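Local coordinates for protein haloacid dehalogenase-like hydrolase (PDB 3PGV) that probably hydrolyses phosphate esters as a magnesium-dependent phosphatase of the Cof family, and holds a calcium ion in its metal site in this crystal, at residues A[30-33]-A[38-41]; A[43-48]-A[278-283]; A[78-83]-A[87-92]; A[248-253]-A[272-277]. One frame throughout, in Å; residues are numbered along the deposited sequence. Where two conformers were deposited one is given.

Contact 1 of 4, residues A[30-33]-A[38-41]; sequences GTLL and FLTP
The flat group that matters where Leu33 meets Phe38 is a peptide, not a ring: the side chain of Phe38 leaves its CA away from Leu33, and the planar link between Phe38 and Leu39 faces Leu33 instead. Over one face of this peptide sits the methyl CD2 of Leu33, 3.8 Å from Phe38 C. The CA of Leu33 approaches the carbonyl oxygen from the same side and makes a CA-H...O contact, 3.5 Å from Phe38 O. Close to the peptide plane a water takes the other approach to that oxygen, 3.2 Å from Phe38 O; it lies within donating reach of Leu32 O too, though it may not serve both carbonyls, and accepts from Thr40 N at 2.7 Å. Beside this bridge Leu32 and Leu39 cross obliquely, with Leu39 CD1 3.8 Å from Leu32 CG. With chi1 of -168°, Leu39 sends its branch toward Leu32 although its CB does not point there.

Leu32 ends a wide, pi-type turn after the metal-binding Asp27 and Asp29, consistent with the squiggle of HAD hydrolases, and Leu33 is the first residue beyond it. Across these segments water, leucine methyls and one CA-H...O contact do the linking, with the Leu33 side chain about 4 Å from that of Asp29.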
loop_
_atom_site.group_PDB
_atom_site.type_symbol
_atom_site.label_atom_id
_atom_site.label_comp_id
_atom_site.label_asym_id
_atom_site.label_seq_id
_atom_site.Cartn_x
_atom_site.Cartn_y
_atom_site.Cartn_z
ATOM N N GLY A 30 1.946 6.868 7.513
ATOM C CA GLY A 30 0.785 7.622 7.982
ATOM C C GLY A 30 -0.130 6.827 8.895
ATOM O O GLY A 30 -1.134 7.356 9.368
ATOM N N THR A 31 0.209 5.539 9.150
ATOM C CA THR A 31 -0.612 4.658 9.973
ATOM C C THR A 31 0.189 4.105 11.180
ATOM O O THR A 31 0.137 4.681 12.262
ATOM C CB THR A 31 -1.241 3.569 9.097
ATOM O OG1 THR A 31 -1.959 4.190 8.024
ATOM C CG2 THR A 31 -2.157 2.660 9.875
ATOM N N LEU A 32 0.938 3.011 10.983
ATOM C CA LEU A 32 1.761 2.437 12.048
ATOM C C LEU A 32 3.050 3.269 12.240
ATOM O O LEU A 32 3.513 3.439 13.378
ATOM C CB LEU A 32 2.110 0.962 11.734
ATOM C CG LEU A 32 2.948 0.216 12.797
ATOM C CD1 LEU A 32 2.210 0.139 14.140
ATOM C CD2 LEU A 32 3.320 -1.152 12.322
ATOM N N LEU A 33 3.627 3.784 11.130
ATOM C CA LEU A 33 4.846 4.585 11.208
ATOM C C LEU A 33 4.552 5.982 11.751
ATOM O O LEU A 33 3.471 6.552 11.489
ATOM C CB LEU A 33 5.544 4.688 9.830
ATOM C CG LEU A 33 6.010 3.374 9.187
ATOM C CD1 LEU A 33 6.652 3.643 7.853
ATOM C CD2 LEU A 33 6.982 2.621 10.096
ATOM N N PHE A 38 9.183 6.414 11.161
ATOM C CA PHE A 38 9.875 5.439 11.993
ATOM C C PHE A 38 8.924 4.553 12.731
ATOM O O PHE A 38 7.804 4.968 13.063
ATOM C CB PHE A 38 10.818 6.132 13.004
ATOM C CG PHE A 38 11.852 7.040 12.395
ATOM C CD1 PHE A 38 12.792 6.546 11.492
ATOM C CD2 PHE A 38 11.946 8.370 12.782
ATOM C CE1 PHE A 38 13.750 7.391 10.920
ATOM C CE2 PHE A 38 12.922 9.210 12.230
ATOM C CZ PHE A 38 13.824 8.713 11.307
ATOM N N LEU A 39 9.391 3.348 13.072
ATOM C CA LEU A 39 8.675 2.456 13.953
ATOM C C LEU A 39 9.192 2.717 15.372
ATOM O O LEU A 39 10.380 2.517 15.639
ATOM C CB LEU A 39 8.929 0.988 13.541
ATOM C CG LEU A 39 8.030 -0.058 14.181
ATOM C CD1 LEU A 39 6.591 0.139 13.776
ATOM C CD2 LEU A 39 8.469 -1.440 13.787
ATOM N N THR A 40 8.347 3.306 16.231
ATOM C CA THR A 40 8.765 3.676 17.581
ATOM C C THR A 40 9.046 2.443 18.433
ATOM O O THR A 40 8.397 1.407 18.254
ATOM C CB THR A 40 7.704 4.567 18.260
ATOM O OG1 THR A 40 6.514 3.808 18.453
ATOM C CG2 THR A 40 7.415 5.855 17.477
ATOM N N PRO A 41 9.920 2.566 19.459
ATOM C CA PRO A 41 10.121 1.435 20.382
ATOM C C PRO A 41 8.806 0.968 21.035
ATOM O O PRO A 41 8.629 -0.237 21.281
ATOM C CB PRO A 41 11.101 2.002 21.418
ATOM C CG PRO A 41 11.806 3.103 20.702
ATOM C CD PRO A 41 10.769 3.719 19.822
HETATM O O HOH W 1 5.842 3.908 15.364
#

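Contact 2 of 4, residues A[43-48]-A[278-283]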
loop_
_atom_site.group_PDB
_atom_site.type_symbol
_atom_site.label_atom_id
_atom_site.label_comp_id
_atom_site.label_asym_id
_atom_site.label_seq_id
_atom_site.Cartn_x
_atom_site.Cartn_y
_atom_site.Cartn_z
ATOM N N ALA A 43 5.823 1.012 19.559
ATOM C CA ALA A 43 5.130 0.221 18.562
ATOM C C ALA A 43 5.792 -1.142 18.414
ATOM O O ALA A 43 5.096 -2.151 18.446
ATOM C CB ALA A 43 5.097 0.959 17.223
ATOM N N LYS A 44 7.163 -1.189 18.386
ATOM C CA LYS A 44 7.907 -2.476 18.328
ATOM C C LYS A 44 7.525 -3.366 19.489
ATOM O O LYS A 44 7.303 -4.552 19.296
ATOM C CB LYS A 44 9.431 -2.246 18.334
ATOM C CG LYS A 44 9.972 -1.647 17.052
ATOM C CD LYS A 44 11.402 -1.173 17.233
ATOM C CE LYS A 44 11.901 -0.395 16.045
ATOM N NZ LYS A 44 13.095 0.418 16.392
ATOM N N GLU A 45 7.426 -2.791 20.699
ATOM C CA GLU A 45 7.075 -3.534 21.903
ATOM C C GLU A 45 5.637 -4.052 21.844
ATOM O O GLU A 45 5.376 -5.178 22.278
ATOM C CB GLU A 45 7.317 -2.676 23.167
ATOM C CG GLU A 45 7.116 -3.418 24.493
ATOM C CD GLU A 45 8.013 -4.629 24.740
ATOM O OE1 GLU A 45 8.984 -4.828 23.973
ATOM O OE2 GLU A 45 7.756 -5.362 25.724
ATOM N N THR A 46 4.722 -3.273 21.223
ATOM C CA THR A 46 3.323 -3.690 21.049
ATOM C C THR A 46 3.232 -4.927 20.151
ATOM O O THR A 46 2.488 -5.857 20.465
ATOM C CB THR A 46 2.473 -2.526 20.516
ATOM O OG1 THR A 46 2.672 -1.388 21.357
ATOM C CG2 THR A 46 0.983 -2.873 20.440
ATOM N N LEU A 47 4.017 -4.947 19.044
ATOM C CA LEU A 47 4.061 -6.085 18.121
ATOM C C LEU A 47 4.570 -7.336 18.845
ATOM O O LEU A 47 4.075 -8.434 18.592
ATOM C CB LEU A 47 4.966 -5.786 16.912
ATOM C CG LEU A 47 4.724 -4.501 16.140
ATOM C CD1 LEU A 47 5.604 -4.454 14.902
ATOM C CD2 LEU A 47 3.254 -4.345 15.749
ATOM N N LYS A 48 5.580 -7.167 19.746
ATOM C CA LYS A 48 6.127 -8.280 20.545
ATOM C C LYS A 48 5.106 -8.804 21.546
ATOM O O LYS A 48 4.965 -10.011 21.694
ATOM C CB LYS A 48 7.413 -7.850 21.279
ATOM C CG LYS A 48 8.678 -8.071 20.470
ATOM C CD LYS A 48 9.923 -7.944 21.340
ATOM N N TYR A 278 -4.081 1.765 20.573
ATOM C CA TYR A 278 -5.408 1.186 20.353
ATOM C C TYR A 278 -5.340 -0.326 20.552
ATOM O O TYR A 278 -6.215 -0.902 21.196
ATOM C CB TYR A 278 -5.900 1.515 18.930
ATOM C CG TYR A 278 -7.331 1.105 18.660
ATOM C CD1 TYR A 278 -7.640 -0.187 18.239
ATOM C CD2 TYR A 278 -8.369 2.028 18.743
ATOM C CE1 TYR A 278 -8.954 -0.563 17.958
ATOM C CE2 TYR A 278 -9.685 1.669 18.449
ATOM C CZ TYR A 278 -9.973 0.375 18.047
ATOM O OH TYR A 278 -11.265 0.020 17.745
ATOM N N LEU A 279 -4.282 -0.963 20.004
ATOM C CA LEU A 279 -4.065 -2.400 20.104
ATOM C C LEU A 279 -3.840 -2.848 21.549
ATOM O O LEU A 279 -4.422 -3.850 21.970
ATOM C CB LEU A 279 -2.887 -2.834 19.211
ATOM C CG LEU A 279 -3.129 -2.736 17.686
ATOM C CD1 LEU A 279 -1.854 -2.983 16.915
ATOM C CD2 LEU A 279 -4.215 -3.706 17.232
ATOM N N ARG A 280 -3.022 -2.087 22.327
ATOM C CA ARG A 280 -2.779 -2.405 23.747
ATOM C C ARG A 280 -4.061 -2.289 24.555
ATOM O O ARG A 280 -4.308 -3.114 25.428
ATOM C CB ARG A 280 -1.692 -1.495 24.350
ATOM C CG ARG A 280 -0.313 -1.751 23.794
ATOM C CD ARG A 280 0.759 -1.363 24.773
ATOM N NE ARG A 280 2.078 -1.353 24.144
ATOM C CZ ARG A 280 3.213 -1.187 24.810
ATOM N NH1 ARG A 280 3.203 -1.073 26.134
ATOM N NH2 ARG A 280 4.368 -1.170 24.164
ATOM N N LYS A 281 -4.897 -1.276 24.244
ATOM C CA LYS A 281 -6.175 -1.067 24.923
ATOM C C LYS A 281 -7.147 -2.210 24.594
ATOM O O LYS A 281 -7.867 -2.686 25.477
ATOM C CB LYS A 281 -6.777 0.297 24.515
ATOM C CG LYS A 281 -7.990 0.705 25.337
ATOM C CD LYS A 281 -8.536 2.047 24.901
ATOM N N LEU A 282 -7.090 -2.706 23.355
ATOM C CA LEU A 282 -7.983 -3.758 22.872
ATOM C C LEU A 282 -7.555 -5.171 23.333
ATOM O O LEU A 282 -8.414 -5.998 23.663
ATOM C CB LEU A 282 -8.059 -3.692 21.335
ATOM C CG LEU A 282 -8.981 -4.699 20.642
ATOM C CD1 LEU A 282 -10.435 -4.485 21.044
ATOM C CD2 LEU A 282 -8.842 -4.607 19.141
ATOM N N TYR A 283 -6.238 -5.453 23.323
ATOM C CA TYR A 283 -5.713 -6.795 23.611
ATOM C C TYR A 283 -5.156 -6.971 25.028
ATOM O O TYR A 283 -5.272 -8.058 25.592
ATOM C CB TYR A 283 -4.637 -7.181 22.580
ATOM C CG TYR A 283 -5.181 -7.430 21.192
ATOM C CD1 TYR A 283 -5.585 -8.704 20.800
ATOM C CD2 TYR A 283 -5.248 -6.408 20.255
ATOM C CE1 TYR A 283 -6.075 -8.944 19.518
ATOM C CE2 TYR A 283 -5.732 -6.635 18.968
ATOM C CZ TYR A 283 -6.132 -7.908 18.599
ATOM O OH TYR A 283 -6.603 -8.139 17.332
#
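Thr46 and Arg280 supply the polar part of this helix-helix contact. Arg280 NE donates to Thr46 OG1 over 2.8 Å, and at 163° the bond is nearly straight. The hydroxyl oxygen lies at the edge of the guanidinium and practically in its plane, where the N-H of NE is directed. An arginine chain extended from CG to NE spans the gap, while chi1 of -52° swings OG1 of Thr46 back beside its own backbone N. There the hydroxyl can also bond to the carbonyl of Tyr42, one turn earlier. Tyr42 O takes a further bond from Arg280 NH2, and the Tyr42 ring makes a cation-pi contact with the same guanidinium, so one tyrosine helps fix how that group is turned.

These are the helices 41-51 and 274-283, the latter close to the C-terminus of the chain. Helix 41-51 makes the crossover between the neighbouring parallel strands 23-27 and 56-60 of the Rossmann-like core. The two short segments run in roughly the same direction, their axes 10.3 Å apart at closest and inclined by 30°.

Apolar contact comes from the other branch of Thr46. Its methyl CG2 rests 3.8 Å from Arg280 CG and 4.1 Å from Leu279 CB, and Leu279 continues inward to Phe231 and Leu50.

Charge plays a looser part. Glu45 touches the guanidinium through its aliphatic stem, CB lying 3.5 Å from Arg280 NH2, whereas the carboxylate bends off: Glu45 OE2 stays 5.6 Å from Arg280 NH2, where any attraction is probably modest.

Contact 3 of 4, residues A[78-83]-A[87-92]; sequences RSYMIT and ARVHDS. With EDO (1,2-ethanediol), chain K.
Met81, a selenomethionine in this crystal, and His90 form the hydrogen-bonded pair at the middle of the contact. Met81 N donates to His90 O at 2.9 Å and 173°, and His90 N returns a bond to Met81 O; both donors lie in the plane of the carbonyl they use. Toward the turn, Thr83 N reaches Arg88 O at 3.1 Å, tilted from the carbonyl plane, while the answering bond from Arg88 N to Thr83 O is weak. On the side-chain face of His90 and Thr83 a water ties Met81 O to Thr83 OG1 and to His90 ND1, the last at 2.8 Å and in the plane of the imidazole. Thr83 OG1 stands between its backbone N and carbonyl carbon (chi1 61°), which brings it to this water and against Arg88 CB.

The result is an antiparallel beta hairpin, with Ala87 and Arg88 both opposite Thr83 in a classic beta bulge. Strand 80-83 runs parallel to 56-60, and strand 88-90 pairs on its other side with 96-99, an outermost strand of the core sheet.

On the opposite face Ile82 and Val89 lie side by side, CG1 of Ile82 3.8 Å from CG2 of Val89, against helix 210-220. Val89 CG1 meets Tyr80 CD1 at 4.0 Å. A 1,2-ethanediol, probably from the crystallisation liquor, places O1 3.5 Å above the centre of the Tyr80 ring. At the outer end Ser92 CB lies over one face of the Arg78 guanidinium, offset toward its rim, and Arg78 NH2 forms a salt bridge with Asp93.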
loop_
_atom_site.group_PDB
_atom_site.type_symbol
_atom_site.label_atom_id
_atom_site.label_comp_id
_atom_site.label_asym_id
_atom_site.label_seq_id
_atom_site.Cartn_x
_atom_site.Cartn_y
_atom_site.Cartn_z
ATOM N N ARG A 78 7.935 -12.032 12.944
ATOM C CA ARG A 78 7.768 -12.656 11.632
ATOM C C ARG A 78 6.364 -12.329 11.155
ATOM O O ARG A 78 5.396 -12.545 11.899
ATOM C CB ARG A 78 7.967 -14.206 11.720
ATOM C CG ARG A 78 9.179 -14.669 12.567
ATOM C CD ARG A 78 10.407 -15.027 11.747
ATOM N NE ARG A 78 10.143 -16.125 10.828
ATOM C CZ ARG A 78 10.986 -16.506 9.886
ATOM N NH1 ARG A 78 12.163 -15.909 9.760
ATOM N NH2 ARG A 78 10.656 -17.477 9.045
ATOM N N SER A 79 6.240 -11.758 9.951
ATOM C CA SER A 79 4.937 -11.327 9.434
ATOM C C SER A 79 4.873 -11.403 7.922
ATOM O O SER A 79 5.907 -11.315 7.254
ATOM C CB SER A 79 4.635 -9.898 9.885
ATOM O OG SER A 79 5.665 -9.008 9.482
ATOM N N TYR A 80 3.644 -11.506 7.367
ATOM C CA TYR A 80 3.435 -11.440 5.926
ATOM C C TYR A 80 3.518 -9.969 5.499
ATOM O O TYR A 80 3.069 -9.077 6.242
ATOM C CB TYR A 80 2.074 -12.020 5.541
ATOM C CG TYR A 80 2.078 -13.525 5.372
ATOM C CD1 TYR A 80 2.586 -14.116 4.219
ATOM C CD2 TYR A 80 1.495 -14.354 6.326
ATOM C CE1 TYR A 80 2.582 -15.499 4.054
ATOM C CE2 TYR A 80 1.460 -15.736 6.159
ATOM C CZ TYR A 80 2.005 -16.307 5.020
ATOM O OH TYR A 80 1.975 -17.675 4.848
HETATM N N MSE A 81 4.126 -9.710 4.341
HETATM C CA MSE A 81 4.322 -8.350 3.856
HETATM C C MSE A 81 3.588 -8.148 2.533
HETATM O O MSE A 81 3.902 -8.818 1.540
HETATM C CB MSE A 81 5.831 -8.066 3.692
HETATM C CG MSE A 81 6.153 -6.620 3.344
HETATM SE SE MSE A 81 5.726 -5.343 4.782
HETATM C CE MSE A 81 6.668 -6.202 6.251
ATOM N N ILE A 82 2.574 -7.257 2.528
ATOM C CA ILE A 82 1.841 -6.882 1.315
ATOM C C ILE A 82 2.482 -5.623 0.763
ATOM O O ILE A 82 2.526 -4.612 1.463
ATOM C CB ILE A 82 0.332 -6.651 1.630
ATOM C CG1 ILE A 82 -0.356 -7.942 2.091
ATOM C CG2 ILE A 82 -0.395 -6.016 0.442
ATOM C CD1 ILE A 82 -1.760 -7.721 2.634
ATOM N N THR A 83 3.027 -5.684 -0.468
ATOM C CA THR A 83 3.636 -4.499 -1.095
ATOM C C THR A 83 2.969 -4.174 -2.440
ATOM O O THR A 83 2.100 -4.924 -2.888
ATOM C CB THR A 83 5.152 -4.656 -1.213
ATOM O OG1 THR A 83 5.449 -5.785 -2.042
ATOM C CG2 THR A 83 5.842 -4.774 0.151
ATOM N N ALA A 87 -0.227 -6.113 -5.011
ATOM C CA ALA A 87 0.254 -6.806 -6.213
ATOM C C ALA A 87 1.283 -7.876 -5.846
ATOM O O ALA A 87 1.474 -8.826 -6.597
ATOM C CB ALA A 87 0.849 -5.809 -7.191
ATOM N N ARG A 88 1.911 -7.746 -4.654
ATOM C CA ARG A 88 2.905 -8.700 -4.181
ATOM C C ARG A 88 2.626 -9.098 -2.731
ATOM O O ARG A 88 2.204 -8.265 -1.925
ATOM C CB ARG A 88 4.334 -8.089 -4.265
ATOM C CG ARG A 88 4.824 -7.730 -5.677
ATOM C CD ARG A 88 5.186 -8.950 -6.478
ATOM N NE ARG A 88 5.906 -8.615 -7.711
ATOM C CZ ARG A 88 5.311 -8.298 -8.859
ATOM N NH1 ARG A 88 3.986 -8.210 -8.926
ATOM N NH2 ARG A 88 6.034 -8.035 -9.938
ATOM N N VAL A 89 2.937 -10.341 -2.383
ATOM C CA VAL A 89 2.953 -10.804 -1.000
ATOM C C VAL A 89 4.232 -11.611 -0.766
ATOM O O VAL A 89 4.611 -12.428 -1.611
ATOM C CB VAL A 89 1.673 -11.600 -0.594
ATOM C CG1 VAL A 89 1.921 -12.453 0.646
ATOM C CG2 VAL A 89 0.498 -10.665 -0.369
ATOM N N HIS A 90 4.937 -11.319 0.330
ATOM C CA HIS A 90 6.117 -12.068 0.729
ATOM C C HIS A 90 5.897 -12.629 2.100
ATOM O O HIS A 90 5.237 -11.996 2.918
ATOM C CB HIS A 90 7.354 -11.166 0.741
ATOM C CG HIS A 90 7.868 -10.804 -0.615
ATOM N ND1 HIS A 90 7.215 -9.879 -1.408
ATOM C CD2 HIS A 90 9.036 -11.146 -1.214
ATOM C CE1 HIS A 90 7.971 -9.727 -2.486
ATOM N NE2 HIS A 90 9.078 -10.469 -2.417
ATOM N N ASP A 91 6.452 -13.805 2.380
ATOM C CA ASP A 91 6.402 -14.353 3.728
ATOM C C ASP A 91 7.544 -13.755 4.563
ATOM O O ASP A 91 8.332 -12.961 4.040
ATOM C CB ASP A 91 6.451 -15.909 3.714
ATOM C CG ASP A 91 7.729 -16.524 3.141
ATOM O OD1 ASP A 91 8.743 -15.793 3.017
ATOM O OD2 ASP A 91 7.739 -17.753 2.905
ATOM N N SER A 92 7.655 -14.155 5.846
ATOM C CA SER A 92 8.691 -13.631 6.751
ATOM C C SER A 92 10.131 -13.948 6.300
ATOM O O SER A 92 11.064 -13.304 6.770
ATOM C CB SER A 92 8.458 -14.121 8.171
ATOM O OG SER A 92 8.290 -15.527 8.206
HETATM C C1 EDO K . 4.730 -15.119 8.490
HETATM O O1 EDO K . 4.928 -15.666 7.184
HETATM C C2 EDO K . 4.699 -16.244 9.520
HETATM O O2 EDO K . 4.780 -15.687 10.843
HETATM O O HOH W 2 5.113 -8.104 -0.883
#

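Contact 4 of 4, residues A[248-253]-A[272-277]; sequences CIMANA and DDAVPR
Met250, a selenomethionine here, reaches Val275 and Ala274 with the last two atoms of its side chain. The tight part is the selenium: SE lies 3.5 Å from Val275 CG2, and the terminal CE touches the same methyl at 3.8 Å. These side chains meet at about a right angle, the valine methyl against the SE-CE end. Bends at chi2 (-57°) and chi3 (-63°) fold the Met250 chain and bring its tip to the start of the helix. Ala274 is touched more lightly, its CB standing 4.1 Å from Met250 CE.

Away from this buried spot the segments part. Met250 opens a type I turn closed by a bond from Ala253 N to Met250 O, and Asn252 makes no contact with the helix and uses ND2 to bind Gly30 O. On the helix side Asp273 occupies the N-cap position in a left-handed backbone conformation, yet its carboxylate makes no capping bond; OD2 turns to Thr40 OG1. At the exposed end Arg277 NE donates to Asp272 O at 2.7 Å, nearly along the C=O axis but with a bent N-H (140°), and the guanidinium makes a cation-pi contact with Tyr42.

The side chain of Met250 is about 4 Å from that of Asp233, a calcium ligand with Asp27 and Asp29, so the contact borders the metal site, the calcium being about 7 Å from the same side chain. Strand 246-249, next to 228-232 in the core sheet, ends just before Met250; Thr31 of helix 28-32 touches both Met250 and Val275, and Pro276 packs between that helix and helix 41-51.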
loop_
_atom_site.group_PDB
_atom_site.type_symbol
_atom_site.label_atom_id
_atom_site.label_comp_id
_atom_site.label_asym_id
_atom_site.label_seq_id
_atom_site.Cartn_x
_atom_site.Cartn_y
_atom_site.Cartn_z
ATOM N N CYS A 248 -10.254 0.645 10.995
ATOM C CA CYS A 248 -10.012 1.920 11.692
ATOM C C CYS A 248 -9.349 2.916 10.767
ATOM O O CYS A 248 -8.313 2.608 10.168
ATOM C CB CYS A 248 -9.182 1.703 12.950
ATOM S SG CYS A 248 -10.009 0.744 14.227
ATOM N N ILE A 249 -9.903 4.132 10.692
ATOM C CA ILE A 249 -9.335 5.229 9.900
ATOM C C ILE A 249 -8.524 6.161 10.819
ATOM O O ILE A 249 -8.998 6.533 11.895
ATOM C CB ILE A 249 -10.470 6.004 9.141
ATOM C CG1 ILE A 249 -11.199 5.084 8.130
ATOM C CG2 ILE A 249 -9.926 7.280 8.454
ATOM C CD1 ILE A 249 -12.424 5.755 7.424
HETATM N N MSE A 250 -7.288 6.504 10.414
HETATM C CA MSE A 250 -6.419 7.411 11.183
HETATM C C MSE A 250 -7.020 8.811 11.213
HETATM O O MSE A 250 -7.621 9.236 10.222
HETATM C CB MSE A 250 -5.014 7.473 10.548
HETATM C CG MSE A 250 -4.357 6.106 10.380
HETATM SE SE MSE A 250 -4.224 5.154 12.046
HETATM C CE MSE A 250 -3.054 6.339 13.004
ATOM N N ALA A 251 -6.801 9.563 12.314
ATOM C CA ALA A 251 -7.255 10.960 12.382
ATOM C C ALA A 251 -6.561 11.789 11.291
ATOM O O ALA A 251 -7.167 12.708 10.721
ATOM C CB ALA A 251 -6.951 11.552 13.756
ATOM N N ASN A 252 -5.308 11.421 10.956
ATOM C CA ASN A 252 -4.516 12.124 9.952
ATOM C C ASN A 252 -4.844 11.670 8.526
ATOM O O ASN A 252 -4.180 12.091 7.583
ATOM C CB ASN A 252 -3.042 11.947 10.238
ATOM C CG ASN A 252 -2.633 10.500 10.395
ATOM O OD1 ASN A 252 -2.853 9.881 11.434
ATOM N ND2 ASN A 252 -2.024 9.937 9.362
ATOM N N ALA A 253 -5.857 10.794 8.368
ATOM C CA ALA A 253 -6.225 10.247 7.062
ATOM C C ALA A 253 -6.752 11.302 6.122
ATOM O O ALA A 253 -7.275 12.333 6.567
ATOM C CB ALA A 253 -7.253 9.161 7.231
ATOM N N ASP A 272 0.396 10.379 17.679
ATOM C CA ASP A 272 0.177 9.913 19.048
ATOM C C ASP A 272 0.561 8.441 19.210
ATOM O O ASP A 272 0.389 7.887 20.299
ATOM C CB ASP A 272 -1.307 10.100 19.453
ATOM C CG ASP A 272 -1.684 11.515 19.828
ATOM O OD1 ASP A 272 -0.819 12.235 20.381
ATOM O OD2 ASP A 272 -2.871 11.865 19.685
ATOM N N ASP A 273 1.020 7.775 18.100
ATOM C CA ASP A 273 1.240 6.318 18.089
ATOM C C ASP A 273 -0.115 5.650 18.357
ATOM O O ASP A 273 -0.216 4.746 19.192
ATOM C CB ASP A 273 2.281 5.903 19.170
ATOM C CG ASP A 273 3.580 5.315 18.630
ATOM O OD1 ASP A 273 3.673 5.103 17.399
ATOM O OD2 ASP A 273 4.475 5.010 19.445
ATOM N N ALA A 274 -1.177 6.172 17.710
ATOM C CA ALA A 274 -2.560 5.749 17.936
ATOM C C ALA A 274 -2.811 4.269 17.679
ATOM O O ALA A 274 -3.591 3.651 18.409
ATOM C CB ALA A 274 -3.508 6.591 17.110
ATOM N N VAL A 275 -2.180 3.695 16.642
ATOM C CA VAL A 275 -2.394 2.263 16.311
ATOM C C VAL A 275 -1.933 1.332 17.456
ATOM O O VAL A 275 -2.774 0.621 18.016
ATOM C CB VAL A 275 -1.807 1.851 14.928
ATOM C CG1 VAL A 275 -1.975 0.345 14.682
ATOM C CG2 VAL A 275 -2.448 2.661 13.801
ATOM N N PRO A 276 -0.629 1.369 17.891
ATOM C CA PRO A 276 -0.203 0.458 18.969
ATOM C C PRO A 276 -0.927 0.703 20.297
ATOM O O PRO A 276 -1.175 -0.251 21.041
ATOM C CB PRO A 276 1.306 0.706 19.072
ATOM C CG PRO A 276 1.535 2.007 18.418
ATOM C CD PRO A 276 0.513 2.130 17.352
ATOM N N ARG A 277 -1.304 1.974 20.583
ATOM C CA ARG A 277 -2.052 2.315 21.805
ATOM C C ARG A 277 -3.449 1.728 21.758
ATOM O O ARG A 277 -3.934 1.207 22.761
ATOM C CB ARG A 277 -2.103 3.836 22.016
ATOM C CG ARG A 277 -0.752 4.422 22.333
ATOM C CD ARG A 277 -0.775 5.925 22.595
ATOM N NE ARG A 277 0.591 6.461 22.635
ATOM C CZ ARG A 277 1.375 6.421 23.710
ATOM N NH1 ARG A 277 0.915 5.932 24.858
ATOM N NH2 ARG A 277 2.620 6.876 23.649
#

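In the fold
Contacts 1, 2 and 4 form one neighbourhood, their centres 10 to 12 Å apart, whereas contact 3 lies 18 to 22 Å from the others. Contact 1 closes first along the chain; contact 2 then joins helix 41-51 to helix 274-283, enclosing contacts 3 and 4 in the long loop between. Contacts 2 and 4 share helix 274-283. Contact 1 meets contact 4 through two probable hydrogen bonds and touches contact 2 by packing. Contacts 3 and 4 belong to different parts of the eight-stranded core sheet. The C-terminal helix is thereby brought back beside the early part of the chain, just after two of the calcium ligands.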